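Local coordinates for protein ornithine cyclodeaminase (Methanococcus maripaludis S2, PDB 3C2Q) that converts L-ornithine to L-proline with release of ammonia, using NAD(+) as cofactor, at residues I8-A16 with V36-E44; L283-P294 with T308-Q319. All blocks are in the same frame, centred on the assembly; numbering follows the deposited sequence.

Contact 1 of 2, residues I8-A16 with V36-E44; sequences IENANLKPA and VKVNDEWIE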
loop_
_atom_site.group_PDB
_atom_site.type_symbol
_atom_site.label_atom_id
_atom_site.label_comp_id
_atom_site.label_asym_id
_atom_site.label_seq_id
_atom_site.Cartn_x
_atom_site.Cartn_y
_atom_site.Cartn_z
ATOM N N ILE B 8 -18.328 36.226 -28.062
ATOM C CA ILE B 8 -18.376 34.731 -27.895
ATOM C C ILE B 8 -19.449 34.119 -28.811
ATOM O O ILE B 8 -20.624 34.490 -28.740
ATOM C CB ILE B 8 -18.597 34.302 -26.394
ATOM C CG1 ILE B 8 -17.445 34.774 -25.484
ATOM C CG2 ILE B 8 -18.800 32.781 -26.246
ATOM C CD1 ILE B 8 -16.048 34.303 -25.900
ATOM N N GLU B 9 -19.027 33.194 -29.675
ATOM C CA GLU B 9 -19.935 32.441 -30.540
ATOM C C GLU B 9 -21.036 31.739 -29.734
ATOM O O GLU B 9 -20.828 31.357 -28.571
ATOM C CB GLU B 9 -19.155 31.386 -31.343
ATOM C CG GLU B 9 -17.935 31.921 -32.127
ATOM C CD GLU B 9 -17.156 30.817 -32.867
ATOM O OE1 GLU B 9 -17.724 29.711 -33.063
ATOM O OE2 GLU B 9 -15.977 31.059 -33.255
ATOM N N ASN B 10 -22.207 31.577 -30.342
ATOM C CA ASN B 10 -23.210 30.673 -29.801
ATOM C C ASN B 10 -22.692 29.248 -29.972
ATOM O O ASN B 10 -21.972 28.966 -30.923
ATOM C CB ASN B 10 -24.543 30.827 -30.531
ATOM C CG ASN B 10 -25.328 32.041 -30.074
ATOM O OD1 ASN B 10 -25.621 32.199 -28.893
ATOM N ND2 ASN B 10 -25.692 32.897 -31.020
ATOM N N ALA B 11 -23.052 28.362 -29.052
ATOM C CA ALA B 11 -22.599 26.965 -29.102
ATOM C C ALA B 11 -23.123 26.248 -30.346
ATOM O O ALA B 11 -24.234 26.505 -30.786
ATOM C CB ALA B 11 -23.056 26.218 -27.851
ATOM N N ASN B 12 -22.320 25.341 -30.891
ATOM C CA ASN B 12 -22.768 24.478 -31.969
ATOM C C ASN B 12 -23.553 23.288 -31.428
ATOM O O ASN B 12 -23.113 22.610 -30.485
ATOM C CB ASN B 12 -21.590 24.019 -32.818
ATOM C CG ASN B 12 -20.879 25.188 -33.514
ATOM O OD1 ASN B 12 -19.711 25.481 -33.227
ATOM N ND2 ASN B 12 -21.591 25.875 -34.424
ATOM N N LEU B 13 -24.717 23.047 -32.031
ATOM C CA LEU B 13 -25.606 21.977 -31.630
ATOM C C LEU B 13 -25.975 21.112 -32.818
ATOM O O LEU B 13 -26.205 21.619 -33.929
ATOM C CB LEU B 13 -26.873 22.536 -30.980
ATOM C CG LEU B 13 -26.734 23.617 -29.909
ATOM C CD1 LEU B 13 -28.083 24.197 -29.552
ATOM C CD2 LEU B 13 -26.034 23.103 -28.666
ATOM N N LYS B 14 -26.025 19.802 -32.596
ATOM C CA LYS B 14 -26.429 18.849 -33.637
ATOM C C LYS B 14 -27.319 17.817 -32.968
ATOM O O LYS B 14 -27.057 17.449 -31.801
ATOM C CB LYS B 14 -25.231 18.149 -34.273
ATOM C CG LYS B 14 -24.206 19.049 -34.972
ATOM C CD LYS B 14 -24.429 19.172 -36.475
ATOM C CE LYS B 14 -25.279 20.391 -36.828
ATOM N NZ LYS B 14 -25.338 20.640 -38.323
ATOM N N PRO B 15 -28.373 17.344 -33.683
ATOM C CA PRO B 15 -29.305 16.366 -33.093
ATOM C C PRO B 15 -28.711 14.959 -33.113
ATOM O O PRO B 15 -27.982 14.607 -34.048
ATOM C CB PRO B 15 -30.530 16.438 -34.026
ATOM C CG PRO B 15 -29.932 16.781 -35.366
ATOM C CD PRO B 15 -28.764 17.707 -35.069
ATOM N N ALA B 16 -29.015 14.175 -32.078
ATOM C CA ALA B 16 -28.584 12.769 -32.018
ATOM C C ALA B 16 -29.281 11.995 -33.142
ATOM O O ALA B 16 -30.487 12.122 -33.312
ATOM C CB ALA B 16 -28.953 12.157 -30.673
ATOM N N VAL B 36 -23.719 27.272 -21.328
ATOM C CA VAL B 36 -23.687 27.236 -22.795
ATOM C C VAL B 36 -24.384 28.475 -23.408
ATOM O O VAL B 36 -25.406 28.926 -22.918
ATOM C CB VAL B 36 -24.336 25.959 -23.363
ATOM C CG1 VAL B 36 -23.410 24.744 -23.149
ATOM C CG2 VAL B 36 -25.737 25.715 -22.737
ATOM N N LYS B 37 -23.814 29.019 -24.473
ATOM C CA LYS B 37 -24.399 30.209 -25.092
ATOM C C LYS B 37 -25.359 29.780 -26.185
ATOM O O LYS B 37 -24.972 29.137 -27.169
ATOM C CB LYS B 37 -23.324 31.134 -25.649
ATOM C CG LYS B 37 -23.850 32.542 -25.953
ATOM C CD LYS B 37 -22.741 33.483 -26.307
ATOM C CE LYS B 37 -23.286 34.840 -26.741
ATOM N NZ LYS B 37 -22.194 35.859 -26.685
ATOM N N VAL B 38 -26.623 30.117 -25.968
ATOM C CA VAL B 38 -27.706 29.730 -26.860
ATOM C C VAL B 38 -28.582 30.969 -27.132
ATOM O O VAL B 38 -29.061 31.623 -26.196
ATOM C CB VAL B 38 -28.552 28.570 -26.255
ATOM C CG1 VAL B 38 -29.703 28.182 -27.183
ATOM C CG2 VAL B 38 -27.648 27.331 -25.942
ATOM N N ASN B 39 -28.787 31.259 -28.418
ATOM C CA ASN B 39 -29.542 32.456 -28.854
ATOM C C ASN B 39 -29.071 33.667 -28.076
ATOM O O ASN B 39 -29.866 34.353 -27.422
ATOM C CB ASN B 39 -31.049 32.229 -28.719
ATOM C CG ASN B 39 -31.572 31.163 -29.686
ATOM O OD1 ASN B 39 -32.392 30.318 -29.313
ATOM N ND2 ASN B 39 -31.087 31.189 -30.933
ATOM N N ASP B 40 -27.748 33.854 -28.101
ATOM C CA ASP B 40 -27.029 34.949 -27.424
ATOM C C ASP B 40 -27.253 35.134 -25.916
ATOM O O ASP B 40 -27.007 36.212 -25.385
ATOM C CB ASP B 40 -27.242 36.279 -28.177
ATOM C CG ASP B 40 -27.114 36.114 -29.687
ATOM O OD1 ASP B 40 -25.985 35.883 -30.175
ATOM O OD2 ASP B 40 -28.149 36.191 -30.380
ATOM N N GLU B 41 -27.733 34.098 -25.234
ATOM C CA GLU B 41 -27.838 34.118 -23.774
ATOM C C GLU B 41 -27.082 32.921 -23.188
ATOM O O GLU B 41 -27.079 31.841 -23.784
ATOM C CB GLU B 41 -29.289 34.007 -23.323
ATOM C CG GLU B 41 -30.218 35.129 -23.734
ATOM C CD GLU B 41 -31.663 34.640 -23.805
ATOM O OE1 GLU B 41 -32.197 34.220 -22.749
ATOM O OE2 GLU B 41 -32.249 34.660 -24.924
ATOM N N TRP B 42 -26.493 33.110 -22.010
ATOM C CA TRP B 42 -25.861 32.008 -21.286
ATOM C C TRP B 42 -26.912 31.224 -20.520
ATOM O O TRP B 42 -27.695 31.782 -19.744
ATOM C CB TRP B 42 -24.767 32.511 -20.354
ATOM C CG TRP B 42 -23.570 32.999 -21.093
ATOM C CD1 TRP B 42 -23.255 34.301 -21.356
ATOM C CD2 TRP B 42 -22.530 32.206 -21.684
ATOM N NE1 TRP B 42 -22.085 34.371 -22.070
ATOM C CE2 TRP B 42 -21.616 33.101 -22.287
ATOM C CE3 TRP B 42 -22.281 30.825 -21.761
ATOM C CZ2 TRP B 42 -20.455 32.668 -22.946
ATOM C CZ3 TRP B 42 -21.131 30.387 -22.411
ATOM C CH2 TRP B 42 -20.228 31.308 -23.006
ATOM N N ILE B 43 -26.951 29.925 -20.783
ATOM C CA ILE B 43 -27.842 29.027 -20.092
ATOM C C ILE B 43 -27.005 28.180 -19.125
ATOM O O ILE B 43 -25.973 27.661 -19.513
ATOM C CB ILE B 43 -28.558 28.070 -21.078
ATOM C CG1 ILE B 43 -29.428 28.854 -22.080
ATOM C CG2 ILE B 43 -29.431 27.078 -20.300
ATOM C CD1 ILE B 43 -30.241 27.944 -22.982
ATOM N N GLU B 44 -27.457 28.031 -17.889
ATOM C CA GLU B 44 -26.732 27.196 -16.917
ATOM C C GLU B 44 -27.094 25.740 -17.154
ATOM O O GLU B 44 -28.261 25.372 -17.066
ATOM C CB GLU B 44 -27.072 27.600 -15.488
ATOM C CG GLU B 44 -26.940 29.114 -15.239
ATOM C CD GLU B 44 -26.909 29.483 -13.742
ATOM O OE1 GLU B 44 -27.083 28.582 -12.874
ATOM O OE2 GLU B 44 -26.690 30.683 -13.444
HETATM O O HOH W 1 -26.147 27.532 -29.229
#
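Ala11 N donates to Lys37 O at 2.8 Å, a nearly straight bond (169°) and the one backbone-to-backbone link between 8-16 and the hairpin 36-44; the chains come closest at Asn10 and Lys37, whose CA atoms are 4.9 Å apart. A water donates to both Ala11 O and Lys37 O, giving the latter a second partner. The hairpin turns through a type I' turn from Val38 to Glu41, with Asn39 and Asp40 at its centre in the left-handed conformation that asparagine, aspartate and glycine tolerate well. Asn10 holds this turn with both ends of its amide. Its OD1 accepts from Asp40 N at 2.8 Å, while its ND2 reaches Asp40 OD1 at 3.1 Å from above the carboxylate plane, the two flat groups being turned 52° apart. With an alanine here, the amide and carboxylate of Asp40 would probably lose these mates and the turn would be freer to shift. Lys37 sets CG anti to its backbone N (chi1 -164°) and runs extended alongside the carbonyl oxygens of Ile8 and Glu9, long enough to bring NZ to Ile8 O at 2.9 Å on an in-plane lone pair. Nearby, Ile8 CG2 meets the Trp42 ring obliquely, 3.7 Å from Trp42 CZ2, and Lys37 CB lies over one face of that indole, toward its rim. Arg85 makes a cation-pi contact with Trp42. Beyond Ala11 the chain leaves the hairpin and pairs as edge strand 12-15 with strand 76-79, while Leu13 and Val38 both pack on Val56 of strand 53-57.

Contact 2 of 2, residues L283-P294 with T308-Q319; sequences LLHSVATGNLMP and TVTKLMDRGTSQ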
loop_
_atom_site.group_PDB
_atom_site.type_symbol
_atom_site.label_atom_id
_atom_site.label_comp_id
_atom_site.label_asym_id
_atom_site.label_seq_id
_atom_site.Cartn_x
_atom_site.Cartn_y
_atom_site.Cartn_z
ATOM N N LEU B 283 -13.397 1.623 -2.279
ATOM C CA LEU B 283 -12.901 2.012 -3.592
ATOM C C LEU B 283 -14.053 2.119 -4.581
ATOM O O LEU B 283 -14.191 3.129 -5.253
ATOM C CB LEU B 283 -11.892 0.981 -4.088
ATOM C CG LEU B 283 -11.325 1.253 -5.499
ATOM C CD1 LEU B 283 -10.791 2.645 -5.609
ATOM C CD2 LEU B 283 -10.199 0.217 -5.713
ATOM N N LEU B 284 -14.868 1.061 -4.656
ATOM C CA LEU B 284 -15.959 0.973 -5.610
ATOM C C LEU B 284 -16.908 2.164 -5.514
ATOM O O LEU B 284 -17.182 2.858 -6.522
ATOM C CB LEU B 284 -16.766 -0.335 -5.394
ATOM C CG LEU B 284 -18.078 -0.464 -6.235
ATOM C CD1 LEU B 284 -17.764 -0.467 -7.693
ATOM C CD2 LEU B 284 -18.934 -1.709 -5.827
ATOM N N HIS B 285 -17.413 2.407 -4.307
ATOM C CA HIS B 285 -18.363 3.480 -4.103
ATOM C C HIS B 285 -17.759 4.868 -4.109
ATOM O O HIS B 285 -18.456 5.821 -4.497
ATOM C CB HIS B 285 -19.194 3.286 -2.825
ATOM C CG HIS B 285 -20.320 2.322 -2.982
ATOM N ND1 HIS B 285 -20.142 0.959 -2.962
ATOM C CD2 HIS B 285 -21.648 2.525 -3.137
ATOM C CE1 HIS B 285 -21.303 0.359 -3.124
ATOM N NE2 HIS B 285 -22.234 1.285 -3.219
ATOM N N SER B 286 -16.507 5.022 -3.700
ATOM C CA SER B 286 -15.843 6.337 -3.781
ATOM C C SER B 286 -15.795 6.804 -5.246
ATOM O O SER B 286 -16.211 7.920 -5.587
ATOM C CB SER B 286 -14.407 6.289 -3.223
ATOM O OG SER B 286 -14.435 6.190 -1.804
ATOM N N VAL B 287 -15.278 5.934 -6.089
ATOM C CA VAL B 287 -15.140 6.240 -7.530
ATOM C C VAL B 287 -16.516 6.360 -8.200
ATOM O O VAL B 287 -16.743 7.280 -9.004
ATOM C CB VAL B 287 -14.262 5.190 -8.248
ATOM C CG1 VAL B 287 -14.268 5.434 -9.784
ATOM C CG2 VAL B 287 -12.807 5.267 -7.698
ATOM N N ALA B 288 -17.428 5.432 -7.888
ATOM C CA ALA B 288 -18.782 5.487 -8.476
ATOM C C ALA B 288 -19.443 6.810 -8.114
ATOM O O ALA B 288 -20.050 7.450 -8.960
ATOM C CB ALA B 288 -19.635 4.323 -7.978
ATOM N N THR B 289 -19.322 7.233 -6.854
ATOM C CA THR B 289 -19.975 8.474 -6.403
ATOM C C THR B 289 -19.255 9.710 -6.935
ATOM O O THR B 289 -19.887 10.658 -7.402
ATOM C CB THR B 289 -20.124 8.514 -4.855
ATOM O OG1 THR B 289 -20.820 7.330 -4.460
ATOM C CG2 THR B 289 -20.940 9.710 -4.426
ATOM N N GLY B 290 -17.928 9.713 -6.881
ATOM C CA GLY B 290 -17.199 10.836 -7.416
ATOM C C GLY B 290 -17.529 11.078 -8.891
ATOM O O GLY B 290 -17.635 12.235 -9.341
ATOM N N ASN B 291 -17.683 9.988 -9.643
ATOM C CA ASN B 291 -18.038 10.071 -11.078
ATOM C C ASN B 291 -19.377 10.796 -11.313
ATOM O O ASN B 291 -19.609 11.351 -12.396
ATOM C CB ASN B 291 -18.141 8.678 -11.666
ATOM C CG ASN B 291 -16.772 8.014 -11.928
ATOM O OD1 ASN B 291 -15.662 8.625 -11.790
ATOM N ND2 ASN B 291 -16.847 6.732 -12.329
ATOM N N LEU B 292 -20.236 10.810 -10.289
ATOM C CA LEU B 292 -21.578 11.388 -10.361
ATOM C C LEU B 292 -21.670 12.788 -9.797
ATOM O O LEU B 292 -22.725 13.422 -9.893
ATOM C CB LEU B 292 -22.570 10.519 -9.574
ATOM C CG LEU B 292 -22.663 9.081 -10.036
ATOM C CD1 LEU B 292 -23.574 8.287 -9.105
ATOM C CD2 LEU B 292 -23.148 9.035 -11.515
HETATM N N MSE B 293 -20.582 13.275 -9.214
HETATM C CA MSE B 293 -20.608 14.523 -8.441
HETATM C C MSE B 293 -19.998 15.719 -9.141
HETATM O O MSE B 293 -18.948 15.600 -9.758
HETATM C CB MSE B 293 -19.802 14.320 -7.146
HETATM C CG MSE B 293 -20.520 13.486 -6.098
HETATM SE SE MSE B 293 -19.168 13.143 -4.656
HETATM C CE MSE B 293 -18.845 14.993 -4.153
ATOM N N PRO B 294 -20.610 16.902 -8.990
ATOM C CA PRO B 294 -19.940 18.117 -9.442
ATOM C C PRO B 294 -18.804 18.507 -8.481
ATOM O O PRO B 294 -18.822 18.106 -7.307
ATOM C CB PRO B 294 -21.063 19.168 -9.401
ATOM C CG PRO B 294 -21.976 18.712 -8.388
ATOM C CD PRO B 294 -21.942 17.192 -8.427
ATOM N N THR B 308 -6.182 3.933 -3.009
ATOM C CA THR B 308 -7.610 4.199 -3.191
ATOM C C THR B 308 -7.934 5.666 -3.457
ATOM O O THR B 308 -8.717 5.984 -4.379
ATOM C CB THR B 308 -8.465 3.600 -2.009
ATOM O OG1 THR B 308 -8.363 2.179 -2.095
ATOM C CG2 THR B 308 -9.971 3.976 -2.114
ATOM N N VAL B 309 -7.344 6.567 -2.669
ATOM C CA VAL B 309 -7.586 7.977 -2.838
ATOM C C VAL B 309 -6.970 8.414 -4.169
ATOM O O VAL B 309 -7.557 9.201 -4.906
ATOM C CB VAL B 309 -6.944 8.809 -1.715
ATOM C CG1 VAL B 309 -7.366 10.267 -1.856
ATOM C CG2 VAL B 309 -7.356 8.257 -0.326
ATOM N N THR B 310 -5.787 7.898 -4.479
ATOM C CA THR B 310 -5.140 8.277 -5.749
ATOM C C THR B 310 -5.982 7.811 -6.966
ATOM O O THR B 310 -6.067 8.529 -7.988
ATOM C CB THR B 310 -3.709 7.703 -5.819
ATOM O OG1 THR B 310 -2.901 8.351 -4.814
ATOM C CG2 THR B 310 -3.098 8.020 -7.166
ATOM N N LYS B 311 -6.550 6.600 -6.890
ATOM C CA LYS B 311 -7.418 6.083 -7.977
ATOM C C LYS B 311 -8.602 7.017 -8.194
ATOM O O LYS B 311 -9.003 7.309 -9.363
ATOM C CB LYS B 311 -7.921 4.692 -7.633
ATOM C CG LYS B 311 -6.871 3.617 -7.939
ATOM C CD LYS B 311 -7.281 2.274 -7.348
ATOM C CE LYS B 311 -6.244 1.210 -7.693
ATOM N NZ LYS B 311 -6.351 0.124 -6.687
ATOM N N LEU B 312 -9.168 7.470 -7.089
ATOM C CA LEU B 312 -10.289 8.389 -7.157
ATOM C C LEU B 312 -9.924 9.680 -7.873
ATOM O O LEU B 312 -10.645 10.129 -8.769
ATOM C CB LEU B 312 -10.843 8.689 -5.759
ATOM C CG LEU B 312 -11.851 9.837 -5.622
ATOM C CD1 LEU B 312 -13.197 9.314 -6.144
ATOM C CD2 LEU B 312 -11.975 10.190 -4.147
HETATM N N MSE B 313 -8.825 10.292 -7.462
HETATM C CA MSE B 313 -8.386 11.549 -8.068
HETATM C C MSE B 313 -7.925 11.374 -9.512
HETATM O O MSE B 313 -8.214 12.235 -10.356
HETATM C CB MSE B 313 -7.310 12.211 -7.225
HETATM C CG MSE B 313 -7.820 12.501 -5.807
HETATM SE SE MSE B 313 -6.385 13.313 -4.780
HETATM C CE MSE B 313 -6.543 15.187 -5.439
ATOM N N ASP B 314 -7.279 10.242 -9.803
ATOM C CA ASP B 314 -6.908 9.891 -11.179
ATOM C C ASP B 314 -8.104 9.735 -12.146
ATOM O O ASP B 314 -7.939 9.866 -13.367
ATOM C CB ASP B 314 -6.035 8.631 -11.223
ATOM C CG ASP B 314 -4.556 8.951 -11.118
ATOM O OD1 ASP B 314 -4.161 10.131 -11.290
ATOM O OD2 ASP B 314 -3.770 8.013 -10.906
ATOM N N ARG B 315 -9.280 9.426 -11.612
ATOM C CA ARG B 315 -10.480 9.256 -12.431
ATOM C C ARG B 315 -11.385 10.518 -12.430
ATOM O O ARG B 315 -12.593 10.452 -12.765
ATOM C CB ARG B 315 -11.216 8.004 -12.004
ATOM C CG ARG B 315 -10.478 6.749 -12.459
ATOM C CD ARG B 315 -10.843 5.572 -11.638
ATOM N NE ARG B 315 -10.210 4.351 -12.169
ATOM C CZ ARG B 315 -8.958 3.970 -11.914
ATOM N NH1 ARG B 315 -8.199 4.726 -11.134
ATOM N NH2 ARG B 315 -8.488 2.816 -12.419
ATOM N N GLY B 316 -10.824 11.660 -12.051
ATOM C CA GLY B 316 -11.520 12.933 -12.277
ATOM C C GLY B 316 -11.950 13.711 -11.058
ATOM O O GLY B 316 -12.174 14.912 -11.151
ATOM N N THR B 317 -12.078 13.033 -9.909
ATOM C CA THR B 317 -12.511 13.646 -8.674
ATOM C C THR B 317 -11.299 14.316 -8.000
ATOM O O THR B 317 -10.863 13.965 -6.904
ATOM C CB THR B 317 -13.286 12.598 -7.803
ATOM O OG1 THR B 317 -14.375 12.086 -8.588
ATOM C CG2 THR B 317 -13.873 13.202 -6.498
ATOM N N SER B 318 -10.789 15.343 -8.668
ATOM C CA SER B 318 -9.556 15.992 -8.240
ATOM C C SER B 318 -9.783 16.958 -7.069
ATOM O O SER B 318 -8.815 17.365 -6.429
ATOM C CB SER B 318 -8.924 16.712 -9.427
ATOM O OG SER B 318 -9.832 17.693 -9.913
ATOM N N GLN B 319 -11.036 17.290 -6.768
ATOM C CA GLN B 319 -11.363 18.109 -5.585
ATOM C C GLN B 319 -11.307 17.340 -4.235
ATOM O O GLN B 319 -11.445 17.932 -3.159
ATOM C CB GLN B 319 -12.735 18.814 -5.756
ATOM C CG GLN B 319 -14.019 17.952 -5.483
ATOM C CD GLN B 319 -14.427 17.039 -6.683
ATOM O OE1 GLN B 319 -13.721 16.932 -7.705
ATOM N NE2 GLN B 319 -15.549 16.376 -6.539
HETATM O O HOH W 2 -16.360 14.667 -8.986
HETATM O O HOH W 3 -13.829 9.861 -9.757
#
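Leu283 and Thr308 begin the apolar part of the contact between helices 283-292 and 308-314, which run nearly parallel, 23° apart and 9.4 Å at closest approach. Leu283 CD1 meets Thr308 CG2 at 3.8 Å, and both methyls of Leu283 abut Lys311 CD, the two side chains crossing at about a right angle. Leu312, with CG anti to its backbone N (chi1 169°), lays CD1 on the backbone of Ser286, 3.4 Å from Ser286 O. Val287 CG1 touches the aliphatic CD of Arg315, whose guanidinium turns back to Lys311 O and forms a salt bridge with Glu109 of a second subunit. Glycine suits position 290 because Thr317 OG1 lies 3.3 Å from Gly290 CA, where a CB would clash.

Polar links between the segments run through water. One molecule donates to Gly290 O and Met293 O and accepts from Thr317 OG1 and Gln319 NE2; another donates to Thr317 OG1 at 2.6 Å and lies 3.0 Å from Asn291 OD1. Thr317 thus serves both waters with a single hydroxyl.

The chemistry is therefore divided within the Rossmann-fold domain: methyl and methylene contacts join the helices, whereas water bridges Met293 O and Gly290 O, which also takes Met293 N, to Thr317 and Gln319.

Contacts 1 and 2 belong to different parts of the chain and do not touch: their centres are 30 Å apart and their nearest atoms about 12 Å. Contact 1 ties the start of the modelled chain to a hairpin of the mixed sheet, at the surface about 32 Å from the centre of the chain and away from the annotated sites. Contact 2 is buried, about 9 Å from that centre, and joins two helices of the Rossmann domain. Its first helix carries Leu284 and His285, which probably bind NAD(+), though neither touches 308-319; the side chain of Thr308 lies about 3 Å from that of Asp303, another probable NAD(+) residue. Direct hydrogen bonds dominate the first contact, whereas apolar packing and bridging waters make the second.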